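Local coordinates for hypothetical protein (Aquifex aeolicus, PDB 2HEK), which is of unknown function but binds zinc and GDP at separate sites and may act as a dGTPase of the HD-domain family, at residues A[42-47]-A[171-176]; A[164-169]-A[180-185]; A[212-217]-A[318-323]. All coordinates share one frame; numbering follows the deposited sequence.

Contact 1 of 3, residues A[42-47]-A[171-176]; sequences LVFPSA and YFCGVS. With GDP (guanosine-5'-diphosphate), chain G.
Cys-173, at the end of helix 160-173, lies against Phe-44 of the loop 42-47, and this apolar pair carries much of the contact. CB of Cys-173 comes within 3.9 Å of CD2 of Phe-44. Its SG sits 4.8 Å from the Phe-44 ring centroid and 33° off the ring normal, an oblique sulfur-aromatic contact. With SG anti to the carbonyl carbon (chi1 -66°), the sulfur also meets the CB of Ala-47 at 3.9 Å.

Backbone oxygens make the next set of contacts, each against carbon. The carbonyl of Phe-172 abuts Ser-46, its O lying 3.2 Å from CB of that serine. In return, Ser-46 O approaches the Phe-172 ring at the edge, near its plane, 3.6 Å from CD2.

Polar linkage across the contact is indirect. One water accepts from Ser-46 N at 3.1 Å and donates to Cys-173 O at 2.9 Å, tying the loop to a carbonyl at the helix end, where Gly-174 leaves helical geometry with positive phi. The loop keeps its shape through a type I beta turn from Phe-44 to Ala-47. Where it enters that turn, it lines a GDP pocket: Pro-45 CG and Val-43 O approach C8 of the guanine, while Leu-42 O and N7, two acceptors, come within 3.1 Å, and Leu-42 O takes its hydrogen bond from Arg-280. The same GDP is hydrogen-bonded by His-282 and by residues of the second subunit, so this pocket straddles a subunit interface.

Around the contact, Phe-172 stacks on His-49 and also meets Phe-172 of the second subunit, which places the end of helix 160-173 at the interface between the two chains. Helix 203-221 lies against Phe-44 and Val-175, and helix 224-240 against Leu-42 and Val-43 of the loop.

Contact 2 of 3, residues A[164-169]-A[180-185]; sequences DYLRRD and FDYDRL. With GOL (glycerol), chain N.
Arg-167 and Phe-180 pack side by side, their side chains running opposite ways, in the tight half of a contact that joins helix 160-173 to the turn leading into helix 183-187. The arginine, with CG anti to the backbone N (chi1 178°), stays extended from CG to NE and sets CB, CG and CD against Phe-180 O, CD nearest at 3.2 Å. Phe-180 CD2 rests 3.8 Å from Leu-166 O. Tyr-182 crosses Leu-166 at about a right angle, its OH 3.6 Å from CB of the leucine and hydrogen-bonded to Ser-212.

The guanidinium end is looser. It lies beside the Asp-181 carboxylate, planes 34° apart, in a long salt bridge of 3.7 Å from NH1 to OD1. A glycerol, probably from the crystallisation liquor, sits here, its O3 taking a bond of 2.6 Å from Tyr-182 N; its contact with Arg-167 NH1 is too short to trust.

Phe-180 O is buried with no hydrogen-bond partner in the model, 3.7 Å above the centre of the Tyr-182 ring. Asp-181 OD1 also accepts from Asp-183 N in an Asx turn, so its tie to Arg-167 is probably a weak, adjustable electrostatic one.

Contact 3 of 3, residues A[212-217]-A[318-323]; sequences SRYFMY and KEVYGG
Tyr-217 and Arg-213, one turn apart on helix 203-221, both meet Lys-318; here, within the HD-associated region, the helix packs against the loop leaving the outer strand 311-318 of an antiparallel three-stranded sheet. Lys-318 CG lies 4.1 Å above one face of the Tyr-217 ring, offset toward the rim, and the lysine chain bends just beyond it. Arg-213 crosses this lysine at about a right angle, its NH2 only 3.1 Å from CE. The two cationic ends are close as well, NH2 of Arg-213 to NZ of Lys-318 at 3.6 Å, a like-charge approach that probably costs some energy. Tyr-217 CE1 lies 3.9 Å above one face of the guanidinium.

Next to this, Tyr-214 turns its ring edge to Val-320, with CD1 3.9 Å from CG2. Its hydroxyl points out of the subunit and bonds Glu-207 of the third subunit. Ile-349 of the neighbouring strand touches Tyr-214, Tyr-217 and Val-320 together.

One direct hydrogen bond joins the segments: Arg-213 NH1 donates to Glu-319 O at 3.0 Å (151° at the hydrogen), with the donor in the carbonyl plane and the oxygen close to the plane of the guanidinium.

Overall arrangement
Contacts 1 and 2 share helix 160-173, using its end and its middle respectively, with centres about 15 Å apart; along the chain their segments alternate. Contact 3 follows both and lies on helix 203-221, about 14 Å from the centre of contact 2 and 19 Å from that of contact 1. Met-216 of that helix connects them, its SD packing on Val-175 of contact 1 and its CG and CE on Phe-180 and Asp-169 of contact 2. The helix that carries the zinc ligand Asp-161 is joined, through contact 1, to the loop that lines a GDP pocket, while helix 203-221 also meets the loop 318-323 in contact 3.

Contact 1 of 3, residues A[42-47]-A[171-176]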
loop_
_atom_site.group_PDB
_atom_site.type_symbol
_atom_site.label_atom_id
_atom_site.label_comp_id
_atom_site.label_asym_id
_atom_site.label_seq_id
_atom_site.Cartn_x
_atom_site.Cartn_y
_atom_site.Cartn_z
ATOM N N LEU A 42 -13.170 -6.692 -20.989
ATOM C CA LEU A 42 -14.630 -6.811 -21.081
ATOM C C LEU A 42 -15.218 -7.429 -19.804
ATOM O O LEU A 42 -16.439 -7.426 -19.610
ATOM C CB LEU A 42 -15.032 -7.656 -22.298
ATOM C CG LEU A 42 -14.752 -6.986 -23.651
ATOM C CD1 LEU A 42 -15.150 -7.969 -24.795
ATOM C CD2 LEU A 42 -15.505 -5.638 -23.810
ATOM N N VAL A 43 -14.355 -7.955 -18.941
ATOM C CA VAL A 43 -14.768 -8.541 -17.662
ATOM C C VAL A 43 -14.125 -7.755 -16.484
ATOM O O VAL A 43 -14.794 -7.453 -15.478
ATOM C CB VAL A 43 -14.315 -10.033 -17.576
ATOM C CG1 VAL A 43 -14.653 -10.651 -16.206
ATOM C CG2 VAL A 43 -14.936 -10.857 -18.683
ATOM N N PHE A 44 -12.833 -7.446 -16.618
ATOM C CA PHE A 44 -12.052 -6.660 -15.610
ATOM C C PHE A 44 -11.769 -5.311 -16.257
ATOM O O PHE A 44 -10.817 -5.199 -17.024
ATOM C CB PHE A 44 -10.705 -7.352 -15.270
ATOM C CG PHE A 44 -10.880 -8.652 -14.538
ATOM C CD1 PHE A 44 -11.043 -9.866 -15.242
ATOM C CD2 PHE A 44 -10.932 -8.669 -13.130
ATOM C CE1 PHE A 44 -11.273 -11.083 -14.540
ATOM C CE2 PHE A 44 -11.154 -9.899 -12.428
ATOM C CZ PHE A 44 -11.299 -11.080 -13.135
ATOM N N PRO A 45 -12.645 -4.310 -16.036
ATOM C CA PRO A 45 -12.631 -3.121 -16.908
ATOM C C PRO A 45 -11.306 -2.357 -16.962
ATOM O O PRO A 45 -10.978 -1.780 -18.003
ATOM C CB PRO A 45 -13.762 -2.244 -16.309
ATOM C CG PRO A 45 -14.724 -3.267 -15.760
ATOM C CD PRO A 45 -13.784 -4.262 -15.097
ATOM N N SER A 46 -10.533 -2.416 -15.883
ATOM C CA SER A 46 -9.280 -1.635 -15.792
ATOM C C SER A 46 -8.067 -2.385 -16.406
ATOM O O SER A 46 -6.952 -1.862 -16.378
ATOM C CB SER A 46 -9.028 -1.276 -14.335
ATOM O OG SER A 46 -9.980 -0.284 -13.880
ATOM N N ALA A 47 -8.295 -3.573 -16.996
ATOM C CA ALA A 47 -7.209 -4.367 -17.644
ATOM C C ALA A 47 -6.821 -3.760 -18.974
ATOM O O ALA A 47 -6.872 -4.440 -20.013
ATOM C CB ALA A 47 -7.628 -5.858 -17.867
ATOM N N TYR A 171 -2.212 -5.647 -10.651
ATOM C CA TYR A 171 -2.317 -4.212 -10.391
ATOM C C TYR A 171 -3.452 -3.607 -11.211
ATOM O O TYR A 171 -4.233 -2.806 -10.707
ATOM C CB TYR A 171 -0.981 -3.523 -10.764
ATOM C CG TYR A 171 -0.921 -2.052 -10.417
ATOM C CD1 TYR A 171 -0.516 -1.641 -9.136
ATOM C CD2 TYR A 171 -1.237 -1.059 -11.391
ATOM C CE1 TYR A 171 -0.462 -0.269 -8.794
ATOM C CE2 TYR A 171 -1.127 0.311 -11.088
ATOM C CZ TYR A 171 -0.741 0.681 -9.760
ATOM O OH TYR A 171 -0.679 2.010 -9.384
ATOM N N PHE A 172 -3.551 -3.974 -12.481
ATOM C CA PHE A 172 -4.569 -3.367 -13.352
ATOM C C PHE A 172 -5.912 -4.081 -13.263
ATOM O O PHE A 172 -6.945 -3.438 -13.373
ATOM C CB PHE A 172 -4.125 -3.345 -14.828
ATOM C CG PHE A 172 -3.085 -2.293 -15.129
ATOM C CD1 PHE A 172 -1.744 -2.504 -14.823
ATOM C CD2 PHE A 172 -3.441 -1.105 -15.747
ATOM C CE1 PHE A 172 -0.775 -1.538 -15.085
ATOM C CE2 PHE A 172 -2.439 -0.111 -16.027
ATOM C CZ PHE A 172 -1.114 -0.347 -15.657
ATOM N N CYS A 173 -5.925 -5.404 -13.141
ATOM C CA CYS A 173 -7.238 -6.094 -12.980
ATOM C C CYS A 173 -7.897 -5.762 -11.665
ATOM O O CYS A 173 -9.124 -5.697 -11.611
ATOM C CB CYS A 173 -7.148 -7.617 -13.124
ATOM S SG CYS A 173 -6.689 -8.109 -14.789
ATOM N N GLY A 174 -7.079 -5.532 -10.634
ATOM C CA GLY A 174 -7.556 -5.260 -9.259
ATOM C C GLY A 174 -7.642 -6.547 -8.436
ATOM O O GLY A 174 -8.617 -6.757 -7.750
ATOM N N VAL A 175 -6.610 -7.398 -8.474
ATOM C CA VAL A 175 -6.635 -8.664 -7.765
ATOM C C VAL A 175 -5.850 -8.516 -6.466
ATOM O O VAL A 175 -4.645 -8.589 -6.442
ATOM C CB VAL A 175 -6.152 -9.844 -8.662
ATOM C CG1 VAL A 175 -6.201 -11.189 -7.896
ATOM C CG2 VAL A 175 -7.037 -9.932 -9.884
ATOM N N SER A 176 -6.606 -8.323 -5.395
ATOM C CA SER A 176 -6.147 -7.967 -4.050
ATOM C C SER A 176 -5.827 -9.180 -3.188
ATOM O O SER A 176 -5.669 -9.047 -1.962
ATOM C CB SER A 176 -7.287 -7.195 -3.354
ATOM O OG SER A 176 -8.523 -7.922 -3.390
HETATM P PB GDP G . -22.573 -13.383 -16.601
HETATM O O1B GDP G . -21.709 -14.352 -15.804
HETATM O O2B GDP G . -23.675 -14.123 -17.353
HETATM O O3B GDP G . -23.221 -12.374 -15.655
HETATM O O3A GDP G . -21.663 -12.633 -17.710
HETATM P PA GDP G . -21.671 -11.052 -18.022
HETATM O O1A GDP G . -22.893 -10.320 -17.535
HETATM O O2A GDP G . -21.504 -10.840 -19.504
HETATM O "O5'" GDP G . -20.352 -10.447 -17.302
HETATM C "C5'" GDP G . -19.695 -11.026 -16.183
HETATM C "C4'" GDP G . -18.802 -10.010 -15.457
HETATM O "O4'" GDP G . -18.282 -8.954 -16.289
HETATM C "C3'" GDP G . -19.529 -9.326 -14.330
HETATM O "O3'" GDP G . -18.620 -9.450 -13.197
HETATM C "C2'" GDP G . -19.511 -7.885 -14.743
HETATM O "O2'" GDP G . -19.380 -7.148 -13.552
HETATM C "C1'" GDP G . -18.258 -7.730 -15.565
HETATM N N9 GDP G . -18.353 -6.681 -16.604
HETATM C C8 GDP G . -17.353 -5.892 -17.030
HETATM N N7 GDP G . -17.756 -5.082 -18.030
HETATM C C5 GDP G . -19.053 -5.353 -18.248
HETATM C C6 GDP G . -20.099 -4.841 -19.153
HETATM O O6 GDP G . -19.789 -3.963 -19.946
HETATM N N1 GDP G . -21.328 -5.389 -19.133
HETATM C C2 GDP G . -21.654 -6.370 -18.264
HETATM N N2 GDP G . -22.938 -6.860 -18.291
HETATM N N3 GDP G . -20.728 -6.885 -17.388
HETATM C C4 GDP G . -19.452 -6.418 -17.341
HETATM O O HOH W 1 -10.804 -4.329 -13.517
#

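Contact 2 of 3, residues A[164-169]-A[180-185]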
loop_
_atom_site.group_PDB
_atom_site.type_symbol
_atom_site.label_atom_id
_atom_site.label_comp_id
_atom_site.label_asym_id
_atom_site.label_seq_id
_atom_site.Cartn_x
_atom_site.Cartn_y
_atom_site.Cartn_z
ATOM N N ASP A 164 6.965 -9.848 -14.039
ATOM C CA ASP A 164 6.320 -8.596 -14.397
ATOM C C ASP A 164 4.853 -8.794 -14.701
ATOM O O ASP A 164 4.013 -8.040 -14.202
ATOM C CB ASP A 164 6.947 -7.868 -15.585
ATOM C CG ASP A 164 6.254 -6.528 -15.827
ATOM O OD1 ASP A 164 5.400 -6.449 -16.741
ATOM O OD2 ASP A 164 6.576 -5.566 -15.117
ATOM N N TYR A 165 4.474 -9.782 -15.546
ATOM C CA TYR A 165 3.056 -9.816 -15.886
ATOM C C TYR A 165 2.164 -10.213 -14.716
ATOM O O TYR A 165 1.041 -9.719 -14.630
ATOM C CB TYR A 165 2.778 -10.596 -17.185
ATOM C CG TYR A 165 2.894 -12.100 -17.213
ATOM C CD1 TYR A 165 2.157 -12.896 -16.356
ATOM C CD2 TYR A 165 3.783 -12.702 -18.109
ATOM C CE1 TYR A 165 2.300 -14.287 -16.405
ATOM C CE2 TYR A 165 3.944 -14.095 -18.161
ATOM C CZ TYR A 165 3.196 -14.886 -17.300
ATOM O OH TYR A 165 3.331 -16.255 -17.335
ATOM N N LEU A 166 2.626 -11.078 -13.810
ATOM C CA LEU A 166 1.763 -11.451 -12.683
ATOM C C LEU A 166 1.433 -10.219 -11.866
ATOM O O LEU A 166 0.273 -9.977 -11.538
ATOM C CB LEU A 166 2.391 -12.523 -11.776
ATOM C CG LEU A 166 2.482 -13.933 -12.383
ATOM C CD1 LEU A 166 3.337 -14.802 -11.420
ATOM C CD2 LEU A 166 1.053 -14.537 -12.619
ATOM N N ARG A 167 2.462 -9.438 -11.541
ATOM C CA ARG A 167 2.287 -8.166 -10.784
ATOM C C ARG A 167 1.487 -7.111 -11.553
ATOM O O ARG A 167 0.608 -6.426 -10.994
ATOM C CB ARG A 167 3.660 -7.616 -10.317
ATOM C CG ARG A 167 3.645 -6.243 -9.534
ATOM C CD ARG A 167 5.099 -5.737 -8.886
ATOM N NE ARG A 167 4.806 -4.647 -7.972
ATOM C CZ ARG A 167 5.674 -4.191 -7.101
ATOM N NH1 ARG A 167 6.885 -4.748 -7.024
ATOM N NH2 ARG A 167 5.332 -3.209 -6.293
ATOM N N ARG A 168 1.785 -6.919 -12.833
ATOM C CA ARG A 168 1.087 -5.903 -13.601
ATOM C C ARG A 168 -0.403 -6.296 -13.823
ATOM O O ARG A 168 -1.312 -5.444 -13.719
ATOM C CB ARG A 168 1.823 -5.677 -14.953
ATOM C CG ARG A 168 1.298 -4.480 -15.815
ATOM C CD ARG A 168 2.214 -4.192 -17.080
ATOM N NE ARG A 168 3.602 -4.091 -16.611
ATOM C CZ ARG A 168 4.155 -2.987 -16.128
ATOM N NH1 ARG A 168 3.484 -1.829 -16.121
ATOM N NH2 ARG A 168 5.378 -3.047 -15.650
ATOM N N ASP A 169 -0.648 -7.575 -14.146
ATOM C CA ASP A 169 -2.008 -8.080 -14.333
ATOM C C ASP A 169 -2.801 -7.870 -13.046
ATOM O O ASP A 169 -3.929 -7.407 -13.110
ATOM C CB ASP A 169 -2.018 -9.559 -14.757
ATOM C CG ASP A 169 -1.409 -9.788 -16.161
ATOM O OD1 ASP A 169 -1.134 -8.815 -16.884
ATOM O OD2 ASP A 169 -1.193 -10.955 -16.538
ATOM N N PHE A 180 2.168 -9.376 -4.560
ATOM C CA PHE A 180 2.886 -9.413 -5.820
ATOM C C PHE A 180 4.233 -8.617 -5.941
ATOM O O PHE A 180 4.684 -8.284 -7.073
ATOM C CB PHE A 180 1.898 -9.015 -6.920
ATOM C CG PHE A 180 0.671 -9.933 -7.017
ATOM C CD1 PHE A 180 -0.479 -9.720 -6.236
ATOM C CD2 PHE A 180 0.683 -11.009 -7.888
ATOM C CE1 PHE A 180 -1.628 -10.561 -6.374
ATOM C CE2 PHE A 180 -0.457 -11.851 -8.009
ATOM C CZ PHE A 180 -1.602 -11.633 -7.255
ATOM N N ASP A 181 4.896 -8.358 -4.812
ATOM C CA ASP A 181 6.120 -7.595 -4.811
ATOM C C ASP A 181 7.252 -8.601 -4.611
ATOM O O ASP A 181 7.444 -9.139 -3.500
ATOM C CB ASP A 181 6.099 -6.511 -3.707
ATOM C CG ASP A 181 7.442 -5.736 -3.566
ATOM O OD1 ASP A 181 8.524 -6.210 -4.004
ATOM O OD2 ASP A 181 7.402 -4.631 -2.973
ATOM N N TYR A 182 7.994 -8.852 -5.698
ATOM C CA TYR A 182 9.005 -9.904 -5.694
ATOM C C TYR A 182 10.450 -9.400 -5.439
ATOM O O TYR A 182 11.392 -10.068 -5.743
ATOM C CB TYR A 182 8.865 -10.792 -6.946
ATOM C CG TYR A 182 7.427 -11.269 -7.298
ATOM C CD1 TYR A 182 6.907 -11.041 -8.576
ATOM C CD2 TYR A 182 6.591 -11.892 -6.354
ATOM C CE1 TYR A 182 5.609 -11.427 -8.920
ATOM C CE2 TYR A 182 5.272 -12.279 -6.697
ATOM C CZ TYR A 182 4.809 -12.045 -7.993
ATOM O OH TYR A 182 3.543 -12.434 -8.411
ATOM N N ASP A 183 10.610 -8.236 -4.818
ATOM C CA ASP A 183 11.920 -7.709 -4.437
ATOM C C ASP A 183 12.662 -8.684 -3.520
ATOM O O ASP A 183 13.836 -9.001 -3.738
ATOM C CB ASP A 183 11.706 -6.394 -3.707
ATOM C CG ASP A 183 12.941 -5.566 -3.636
ATOM O OD1 ASP A 183 13.776 -5.809 -2.707
ATOM O OD2 ASP A 183 13.055 -4.647 -4.495
ATOM N N ARG A 184 11.969 -9.169 -2.499
ATOM C CA ARG A 184 12.491 -10.201 -1.615
ATOM C C ARG A 184 12.866 -11.475 -2.366
ATOM O O ARG A 184 13.972 -11.984 -2.184
ATOM C CB ARG A 184 11.508 -10.499 -0.452
ATOM C CG ARG A 184 11.990 -11.614 0.517
ATOM C CD ARG A 184 13.370 -11.297 1.155
ATOM N NE ARG A 184 13.648 -12.254 2.213
ATOM C CZ ARG A 184 14.743 -12.264 2.971
ATOM N NH1 ARG A 184 15.674 -11.324 2.821
ATOM N NH2 ARG A 184 14.881 -13.203 3.906
ATOM N N LEU A 185 11.981 -11.975 -3.227
ATOM C CA LEU A 185 12.280 -13.198 -3.973
ATOM C C LEU A 185 13.536 -12.993 -4.804
ATOM O O LEU A 185 14.470 -13.808 -4.739
ATOM C CB LEU A 185 11.111 -13.610 -4.896
ATOM C CG LEU A 185 11.321 -14.902 -5.686
ATOM C CD1 LEU A 185 11.732 -16.166 -4.816
ATOM C CD2 LEU A 185 10.109 -15.211 -6.564
HETATM C C1 GOL N . 9.205 -4.734 -6.963
HETATM O O1 GOL N . 9.854 -3.481 -7.151
HETATM C C2 GOL N . 10.127 -5.896 -7.339
HETATM O O2 GOL N . 11.067 -5.391 -8.210
HETATM C C3 GOL N . 9.444 -7.077 -8.024
HETATM O O3 GOL N . 8.087 -7.152 -7.664
#

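Contact 3 of 3, residues A[212-217]-A[318-323]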
loop_
_atom_site.group_PDB
_atom_site.type_symbol
_atom_site.label_atom_id
_atom_site.label_comp_id
_atom_site.label_asym_id
_atom_site.label_seq_id
_atom_site.Cartn_x
_atom_site.Cartn_y
_atom_site.Cartn_z
ATOM N N SER A 212 0.587 -16.558 -5.260
ATOM C CA SER A 212 0.149 -15.390 -6.043
ATOM C C SER A 212 -0.171 -15.808 -7.481
ATOM O O SER A 212 -1.176 -15.373 -8.077
ATOM C CB SER A 212 1.163 -14.258 -5.928
ATOM O OG SER A 212 2.200 -14.383 -6.915
ATOM N N ARG A 213 0.642 -16.692 -8.047
ATOM C CA ARG A 213 0.355 -17.205 -9.394
ATOM C C ARG A 213 -0.955 -18.009 -9.429
ATOM O O ARG A 213 -1.784 -17.859 -10.352
ATOM C CB ARG A 213 1.547 -18.050 -9.869
ATOM C CG ARG A 213 1.438 -18.583 -11.252
ATOM C CD ARG A 213 2.713 -19.438 -11.588
ATOM N NE ARG A 213 2.667 -19.898 -12.986
ATOM C CZ ARG A 213 2.209 -21.095 -13.373
ATOM N NH1 ARG A 213 1.757 -21.980 -12.471
ATOM N NH2 ARG A 213 2.203 -21.418 -14.657
ATOM N N TYR A 214 -1.177 -18.854 -8.421
ATOM C CA TYR A 214 -2.468 -19.586 -8.327
ATOM C C TYR A 214 -3.647 -18.598 -8.355
ATOM O O TYR A 214 -4.631 -18.804 -9.071
ATOM C CB TYR A 214 -2.548 -20.398 -7.014
ATOM C CG TYR A 214 -3.932 -20.875 -6.665
ATOM C CD1 TYR A 214 -4.422 -22.106 -7.147
ATOM C CD2 TYR A 214 -4.756 -20.117 -5.809
ATOM C CE1 TYR A 214 -5.729 -22.570 -6.786
ATOM C CE2 TYR A 214 -6.021 -20.556 -5.450
ATOM C CZ TYR A 214 -6.514 -21.768 -5.932
ATOM O OH TYR A 214 -7.799 -22.157 -5.539
ATOM N N PHE A 215 -3.582 -17.541 -7.545
ATOM C CA PHE A 215 -4.680 -16.558 -7.555
ATOM C C PHE A 215 -4.931 -15.917 -8.916
ATOM O O PHE A 215 -6.082 -15.761 -9.329
ATOM C CB PHE A 215 -4.468 -15.488 -6.500
ATOM C CG PHE A 215 -4.833 -15.948 -5.112
ATOM C CD1 PHE A 215 -3.890 -15.946 -4.088
ATOM C CD2 PHE A 215 -6.143 -16.353 -4.829
ATOM C CE1 PHE A 215 -4.256 -16.344 -2.758
ATOM C CE2 PHE A 215 -6.514 -16.768 -3.538
ATOM C CZ PHE A 215 -5.539 -16.766 -2.498
ATOM N N MET A 216 -3.872 -15.537 -9.624
ATOM C CA MET A 216 -4.081 -14.940 -10.945
ATOM C C MET A 216 -4.786 -15.908 -11.895
ATOM O O MET A 216 -5.643 -15.485 -12.674
ATOM C CB MET A 216 -2.775 -14.429 -11.551
ATOM C CG MET A 216 -2.192 -13.218 -10.788
ATOM S SD MET A 216 -3.410 -11.835 -10.637
ATOM C CE MET A 216 -3.741 -11.446 -12.336
ATOM N N TYR A 217 -4.424 -17.190 -11.845
ATOM C CA TYR A 217 -5.094 -18.202 -12.686
ATOM C C TYR A 217 -6.555 -18.390 -12.349
ATOM O O TYR A 217 -7.411 -18.348 -13.244
ATOM C CB TYR A 217 -4.343 -19.560 -12.678
ATOM C CG TYR A 217 -3.269 -19.524 -13.704
ATOM C CD1 TYR A 217 -2.010 -19.013 -13.392
ATOM C CD2 TYR A 217 -3.541 -19.868 -15.024
ATOM C CE1 TYR A 217 -1.034 -18.882 -14.363
ATOM C CE2 TYR A 217 -2.567 -19.757 -16.012
ATOM C CZ TYR A 217 -1.315 -19.267 -15.666
ATOM O OH TYR A 217 -0.323 -19.154 -16.624
ATOM N N LYS A 318 -4.093 -26.962 -15.130
ATOM C CA LYS A 318 -2.862 -26.188 -14.931
ATOM C C LYS A 318 -2.114 -26.465 -13.618
ATOM O O LYS A 318 -2.683 -26.385 -12.517
ATOM C CB LYS A 318 -3.189 -24.704 -14.986
ATOM C CG LYS A 318 -1.993 -23.799 -14.926
ATOM C CD LYS A 318 -1.298 -23.780 -16.281
ATOM C CE LYS A 318 -0.023 -22.936 -16.260
ATOM N NZ LYS A 318 0.412 -22.525 -17.633
ATOM N N GLU A 319 -0.820 -26.734 -13.742
ATOM C CA GLU A 319 0.022 -27.076 -12.605
ATOM C C GLU A 319 0.455 -25.831 -11.848
ATOM O O GLU A 319 1.049 -24.936 -12.411
ATOM C CB GLU A 319 1.277 -27.831 -13.072
ATOM C CG GLU A 319 1.112 -29.353 -13.245
ATOM C CD GLU A 319 2.460 -30.057 -13.356
ATOM O OE1 GLU A 319 3.239 -29.724 -14.285
ATOM O OE2 GLU A 319 2.745 -30.932 -12.503
ATOM N N VAL A 320 0.193 -25.824 -10.555
ATOM C CA VAL A 320 0.500 -24.696 -9.685
ATOM C C VAL A 320 1.974 -24.771 -9.259
ATOM O O VAL A 320 2.609 -23.752 -8.952
ATOM C CB VAL A 320 -0.432 -24.757 -8.467
ATOM C CG1 VAL A 320 -0.011 -23.776 -7.345
ATOM C CG2 VAL A 320 -1.893 -24.539 -8.918
ATOM N N TYR A 321 2.512 -25.988 -9.239
ATOM C CA TYR A 321 3.937 -26.189 -9.031
ATOM C C TYR A 321 4.368 -27.335 -9.947
ATOM O O TYR A 321 3.760 -28.401 -9.922
ATOM C CB TYR A 321 4.223 -26.534 -7.580
ATOM C CG TYR A 321 5.630 -27.078 -7.348
ATOM C CD1 TYR A 321 6.755 -26.306 -7.653
ATOM C CD2 TYR A 321 5.831 -28.352 -6.814
ATOM C CE1 TYR A 321 8.055 -26.797 -7.443
ATOM C CE2 TYR A 321 7.126 -28.856 -6.596
ATOM C CZ TYR A 321 8.231 -28.072 -6.909
ATOM O OH TYR A 321 9.521 -28.550 -6.696
ATOM N N GLY A 322 5.399 -27.106 -10.747
ATOM C CA GLY A 322 5.833 -28.092 -11.758
ATOM C C GLY A 322 6.866 -29.137 -11.344
ATOM O O GLY A 322 7.274 -29.952 -12.176
ATOM N N GLY A 323 7.294 -29.119 -10.080
ATOM C CA GLY A 323 8.264 -30.093 -9.558
ATOM C C GLY A 323 9.731 -29.870 -9.931
ATOM O O GLY A 323 10.587 -30.694 -9.599
HETATM O O HOH W 2 1.562 -21.460 -9.090
#